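Local coordinates for protein agrobacterium tumefaciens DPS (PDB 1O9R) that oxidises ferrous iron with hydrogen peroxide and stores it as a ferric mineral inside a hollow dodecamer, protecting DNA from oxidative damage without binding it, at residues A[15-29]-A[68-80]. Residues are numbered along the deposited sequence; the frame is centred on the assembly and turned at random.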
loop_
_atom_site.group_PDB
_atom_site.type_symbol
_atom_site.label_atom_id
_atom_site.label_comp_id
_atom_site.label_asym_id
_atom_site.label_seq_id
_atom_site.Cartn_x
_atom_site.Cartn_y
_atom_site.Cartn_z
ATOM N N LYS A 15 -12.163 15.245 37.610
ATOM C CA LYS A 15 -12.972 15.050 36.398
ATOM C C LYS A 15 -13.710 16.336 36.044
ATOM O O LYS A 15 -13.730 16.773 34.867
ATOM C CB LYS A 15 -13.961 13.921 36.536
ATOM C CG LYS A 15 -13.394 12.498 36.616
ATOM C CD LYS A 15 -14.578 11.542 36.712
ATOM C CE LYS A 15 -14.145 10.080 36.561
ATOM N NZ LYS A 15 -14.031 9.419 37.875
ATOM N N SER A 16 -14.374 16.953 37.032
ATOM C CA SER A 16 -15.132 18.170 36.679
ATOM C C SER A 16 -14.225 19.270 36.170
ATOM O O SER A 16 -14.529 19.980 35.163
ATOM C CB SER A 16 -15.827 18.602 38.005
ATOM O OG SER A 16 -16.646 19.761 37.786
ATOM N N THR A 17 -13.095 19.501 36.832
ATOM C CA THR A 17 -12.172 20.545 36.390
ATOM C C THR A 17 -11.705 20.299 34.941
ATOM O O THR A 17 -11.655 21.190 34.093
ATOM C CB THR A 17 -10.926 20.628 37.278
ATOM O OG1 THR A 17 -11.407 20.983 38.630
ATOM C CG2 THR A 17 -9.841 21.605 36.885
ATOM N N VAL A 18 -11.287 19.040 34.750
ATOM C CA VAL A 18 -10.661 18.790 33.424
ATOM C C VAL A 18 -11.733 18.776 32.351
ATOM O O VAL A 18 -11.445 19.199 31.199
ATOM C CB VAL A 18 -9.841 17.525 33.447
ATOM C CG1 VAL A 18 -9.384 17.097 32.080
ATOM C CG2 VAL A 18 -8.619 17.741 34.374
ATOM N N ILE A 19 -12.965 18.283 32.564
ATOM C CA ILE A 19 -14.014 18.414 31.547
ATOM C C ILE A 19 -14.161 19.860 31.132
ATOM O O ILE A 19 -14.306 20.169 29.943
ATOM C CB ILE A 19 -15.337 17.819 32.115
ATOM C CG1 ILE A 19 -15.175 16.273 32.121
ATOM C CG2 ILE A 19 -16.536 18.288 31.286
ATOM C CD1 ILE A 19 -16.321 15.644 32.931
ATOM N N GLY A 20 -14.141 20.831 32.086
ATOM C CA GLY A 20 -14.252 22.236 31.706
ATOM C C GLY A 20 -13.128 22.729 30.808
ATOM O O GLY A 20 -13.343 23.422 29.827
ATOM N N ILE A 21 -11.894 22.301 31.144
ATOM C CA ILE A 21 -10.723 22.655 30.341
ATOM C C ILE A 21 -10.865 22.059 28.922
ATOM O O ILE A 21 -10.553 22.760 27.951
ATOM C CB ILE A 21 -9.452 22.140 31.021
ATOM C CG1 ILE A 21 -9.231 22.848 32.389
ATOM C CG2 ILE A 21 -8.222 22.365 30.158
ATOM C CD1 ILE A 21 -8.171 22.073 33.183
ATOM N N LEU A 22 -11.231 20.808 28.826
ATOM C CA LEU A 22 -11.356 20.135 27.511
ATOM C C LEU A 22 -12.464 20.791 26.702
ATOM O O LEU A 22 -12.184 21.089 25.543
ATOM C CB LEU A 22 -11.726 18.678 27.780
ATOM C CG LEU A 22 -10.594 17.789 28.345
ATOM C CD1 LEU A 22 -11.127 16.538 29.015
ATOM C CD2 LEU A 22 -9.669 17.406 27.171
ATOM N N ASN A 23 -13.684 20.992 27.262
ATOM C CA ASN A 23 -14.714 21.573 26.384
ATOM C C ASN A 23 -14.345 22.992 26.000
ATOM O O ASN A 23 -14.746 23.422 24.902
ATOM C CB ASN A 23 -16.072 21.517 27.106
ATOM C CG ASN A 23 -16.845 20.262 26.786
ATOM O OD1 ASN A 23 -16.720 19.699 25.672
ATOM N ND2 ASN A 23 -17.679 19.746 27.683
ATOM N N GLU A 24 -13.703 23.747 26.907
ATOM C CA GLU A 24 -13.313 25.096 26.466
ATOM C C GLU A 24 -12.345 25.069 25.312
ATOM O O GLU A 24 -12.471 25.752 24.270
ATOM C CB GLU A 24 -12.691 25.777 27.710
ATOM C CG GLU A 24 -12.196 27.189 27.335
ATOM C CD GLU A 24 -11.390 27.771 28.496
ATOM O OE1 GLU A 24 -10.288 27.313 28.790
ATOM O OE2 GLU A 24 -11.975 28.707 29.062
ATOM N N SER A 25 -11.313 24.209 25.414
ATOM C CA SER A 25 -10.357 24.052 24.325
ATOM C C SER A 25 -11.019 23.507 23.057
ATOM O O SER A 25 -10.647 23.983 21.970
ATOM C CB SER A 25 -9.274 23.042 24.744
ATOM O OG SER A 25 -8.455 23.598 25.777
ATOM N N LEU A 26 -11.955 22.572 23.189
ATOM C CA LEU A 26 -12.581 22.005 21.995
ATOM C C LEU A 26 -13.227 23.079 21.148
ATOM O O LEU A 26 -13.155 23.047 19.930
ATOM C CB LEU A 26 -13.626 20.980 22.468
ATOM C CG LEU A 26 -14.451 20.294 21.355
ATOM C CD1 LEU A 26 -13.498 19.514 20.446
ATOM C CD2 LEU A 26 -15.499 19.372 21.977
ATOM N N ALA A 27 -13.883 24.042 21.811
ATOM C CA ALA A 27 -14.621 25.072 21.021
ATOM C C ALA A 27 -13.639 25.918 20.205
ATOM O O ALA A 27 -13.934 26.229 19.032
ATOM C CB ALA A 27 -15.393 26.008 21.985
ATOM N N SER A 28 -12.520 26.325 20.781
ATOM C CA SER A 28 -11.557 27.121 19.994
ATOM C C SER A 28 -10.842 26.308 18.950
ATOM O O SER A 28 -10.451 26.857 17.914
ATOM C CB SER A 28 -10.566 27.816 20.932
ATOM O OG SER A 28 -11.214 28.886 21.640
ATOM N N VAL A 29 -10.628 25.002 19.193
ATOM C CA VAL A 29 -9.965 24.148 18.175
ATOM C C VAL A 29 -10.937 23.929 17.027
ATOM O O VAL A 29 -10.506 23.999 15.848
ATOM C CB VAL A 29 -9.630 22.789 18.840
ATOM C CG1 VAL A 29 -9.270 21.724 17.777
ATOM C CG2 VAL A 29 -8.459 22.928 19.844
ATOM N N THR A 68 -9.713 13.951 19.775
ATOM C CA THR A 68 -9.119 13.352 20.979
ATOM C C THR A 68 -9.619 14.091 22.230
ATOM O O THR A 68 -9.810 13.461 23.276
ATOM C CB THR A 68 -7.605 13.365 20.880
ATOM O OG1 THR A 68 -7.288 12.607 19.669
ATOM C CG2 THR A 68 -6.861 12.659 21.999
ATOM N N ILE A 69 -9.663 15.437 22.162
ATOM C CA ILE A 69 -10.146 16.231 23.321
ATOM C C ILE A 69 -11.584 15.905 23.601
ATOM O O ILE A 69 -11.922 15.685 24.805
ATOM C CB ILE A 69 -9.909 17.721 22.950
ATOM C CG1 ILE A 69 -8.420 18.050 23.053
ATOM C CG2 ILE A 69 -10.723 18.663 23.835
ATOM C CD1 ILE A 69 -8.010 19.393 22.384
ATOM N N ALA A 70 -12.469 15.846 22.601
ATOM C CA ALA A 70 -13.860 15.539 22.852
ATOM C C ALA A 70 -14.033 14.164 23.462
ATOM O O ALA A 70 -14.879 13.961 24.336
ATOM C CB ALA A 70 -14.614 15.647 21.512
ATOM N N GLU A 71 -13.311 13.174 22.886
ATOM C CA GLU A 71 -13.441 11.812 23.442
ATOM C C GLU A 71 -12.998 11.794 24.909
ATOM O O GLU A 71 -13.619 10.993 25.654
ATOM C CB GLU A 71 -12.573 10.834 22.635
ATOM C CG GLU A 71 -12.971 10.645 21.166
ATOM C CD GLU A 71 -11.964 9.684 20.484
ATOM O OE1 GLU A 71 -10.881 9.358 20.985
ATOM O OE2 GLU A 71 -12.228 9.453 19.293
ATOM N N ARG A 72 -12.008 12.580 25.275
ATOM C CA ARG A 72 -11.595 12.572 26.707
ATOM C C ARG A 72 -12.693 13.116 27.574
ATOM O O ARG A 72 -12.798 12.552 28.685
ATOM C CB ARG A 72 -10.297 13.387 26.815
ATOM C CG ARG A 72 -9.643 13.289 28.198
ATOM C CD ARG A 72 -9.341 11.793 28.550
ATOM N NE ARG A 72 -8.611 11.841 29.838
ATOM C CZ ARG A 72 -8.437 10.708 30.538
ATOM N NH1 ARG A 72 -8.881 9.541 30.114
ATOM N NH2 ARG A 72 -7.741 10.764 31.703
ATOM N N VAL A 73 -13.430 14.149 27.137
ATOM C CA VAL A 73 -14.551 14.611 27.967
ATOM C C VAL A 73 -15.442 13.440 28.261
ATOM O O VAL A 73 -15.943 13.239 29.418
ATOM C CB VAL A 73 -15.323 15.668 27.160
ATOM C CG1 VAL A 73 -16.665 15.953 27.877
ATOM C CG2 VAL A 73 -14.507 16.931 26.966
ATOM N N VAL A 74 -15.837 12.662 27.255
ATOM C CA VAL A 74 -16.812 11.589 27.473
ATOM C C VAL A 74 -16.251 10.456 28.296
ATOM O O VAL A 74 -16.978 9.832 29.082
ATOM C CB VAL A 74 -17.383 11.108 26.112
ATOM C CG1 VAL A 74 -18.072 12.349 25.452
ATOM C CG2 VAL A 74 -16.481 10.628 25.036
ATOM N N GLN A 75 -14.963 10.162 28.120
ATOM C CA GLN A 75 -14.311 9.153 28.938
ATOM C C GLN A 75 -14.460 9.508 30.420
ATOM O O GLN A 75 -14.529 8.570 31.226
ATOM C CB GLN A 75 -12.811 9.064 28.612
ATOM C CG GLN A 75 -12.581 8.368 27.255
ATOM C CD GLN A 75 -11.208 8.680 26.724
ATOM O OE1 GLN A 75 -10.236 8.811 27.442
ATOM N NE2 GLN A 75 -11.108 8.899 25.397
ATOM N N LEU A 76 -14.412 10.773 30.758
ATOM C CA LEU A 76 -14.513 11.220 32.163
ATOM C C LEU A 76 -15.962 11.335 32.572
ATOM O O LEU A 76 -16.126 11.859 33.711
ATOM C CB LEU A 76 -13.671 12.462 32.341
ATOM C CG LEU A 76 -12.175 12.299 32.043
ATOM C CD1 LEU A 76 -11.486 13.645 32.245
ATOM C CD2 LEU A 76 -11.558 11.210 32.914
ATOM N N GLY A 77 -16.945 10.947 31.793
ATOM C CA GLY A 77 -18.347 10.983 32.234
ATOM C C GLY A 77 -19.031 12.264 31.801
ATOM O O GLY A 77 -20.177 12.467 32.243
ATOM N N GLY A 78 -18.397 13.159 31.075
ATOM C CA GLY A 78 -19.019 14.414 30.635
ATOM C C GLY A 78 -19.708 14.254 29.278
ATOM O O GLY A 78 -19.794 13.194 28.667
ATOM N N THR A 79 -20.150 15.415 28.825
ATOM C CA THR A 79 -20.784 15.586 27.507
ATOM C C THR A 79 -19.883 16.464 26.659
ATOM O O THR A 79 -19.558 17.603 27.000
ATOM C CB THR A 79 -22.156 16.260 27.684
ATOM O OG1 THR A 79 -22.959 15.405 28.516
ATOM C CG2 THR A 79 -22.827 16.426 26.323
ATOM N N ALA A 80 -19.415 15.952 25.471
ATOM C CA ALA A 80 -18.598 16.774 24.607
ATOM C C ALA A 80 -19.515 17.824 23.917
ATOM O O ALA A 80 -20.579 17.425 23.475
ATOM C CB ALA A 80 -17.900 15.901 23.557
#
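Leu22 and Val73 meet at the tight centre of this contact, where Leu22 CB lies 3.4 Å from Val73 CG2, closer than ordinary van der Waals packing. Here helix 12-42 runs antiparallel to helix 48-75 in the ferritin-like four-helix bundle; the axes of the short segments approach to 8.9 Å, with 153° between their directions. Leu22 divides its two methyls: CD1 rests on the aliphatic stem of Arg72, 3.7 Å from CG, while CD2 touches Ile69 CG2. Ile69 CG2, which the first torsion places opposite the backbone N, also reaches the Leu22 carbonyl oxygen at 3.3 Å. Further along, Leu26 closes over Ala70. At the other end Leu76 carries the core, its CD1 4.0 Å from Val18 CG1 and its CB against Ile19 CG1.

The looser side is the partly exposed edge of Lys15, Ile19, Asn23 and Gly78, where helix 48-75 stops in a Schellman motif with Gly77 as the C-prime residue. Ile19 reaches over this turn, placing CD1 3.7 Å from Gly78 N. Lys15 lays its methylene chain alongside the Leu76 carbonyl; its ammonium group turns to the carbonyls of Asn8 and Leu10.

The one hydrogen bond between the segments is Asn23 ND2 to Thr79 O, 2.9 Å and nearly straight at 166°, while Asn23 OD1 accepts from Leu81 N. Both ends of the amide are thus used, which fixes its flip.

Leu76 CD2 covers one face of the Arg72 guanidinium, whose plane is set by Gln75 OE1, 3.1 Å from NH1, with Thr136, Asp133 and Asp148 of a neighbouring subunit. The chemistry implies that apolar side chains join the helices, one bearing the iron ligand Glu71, while polar groups bind the loop and, through Arg72, a neighbouring subunit.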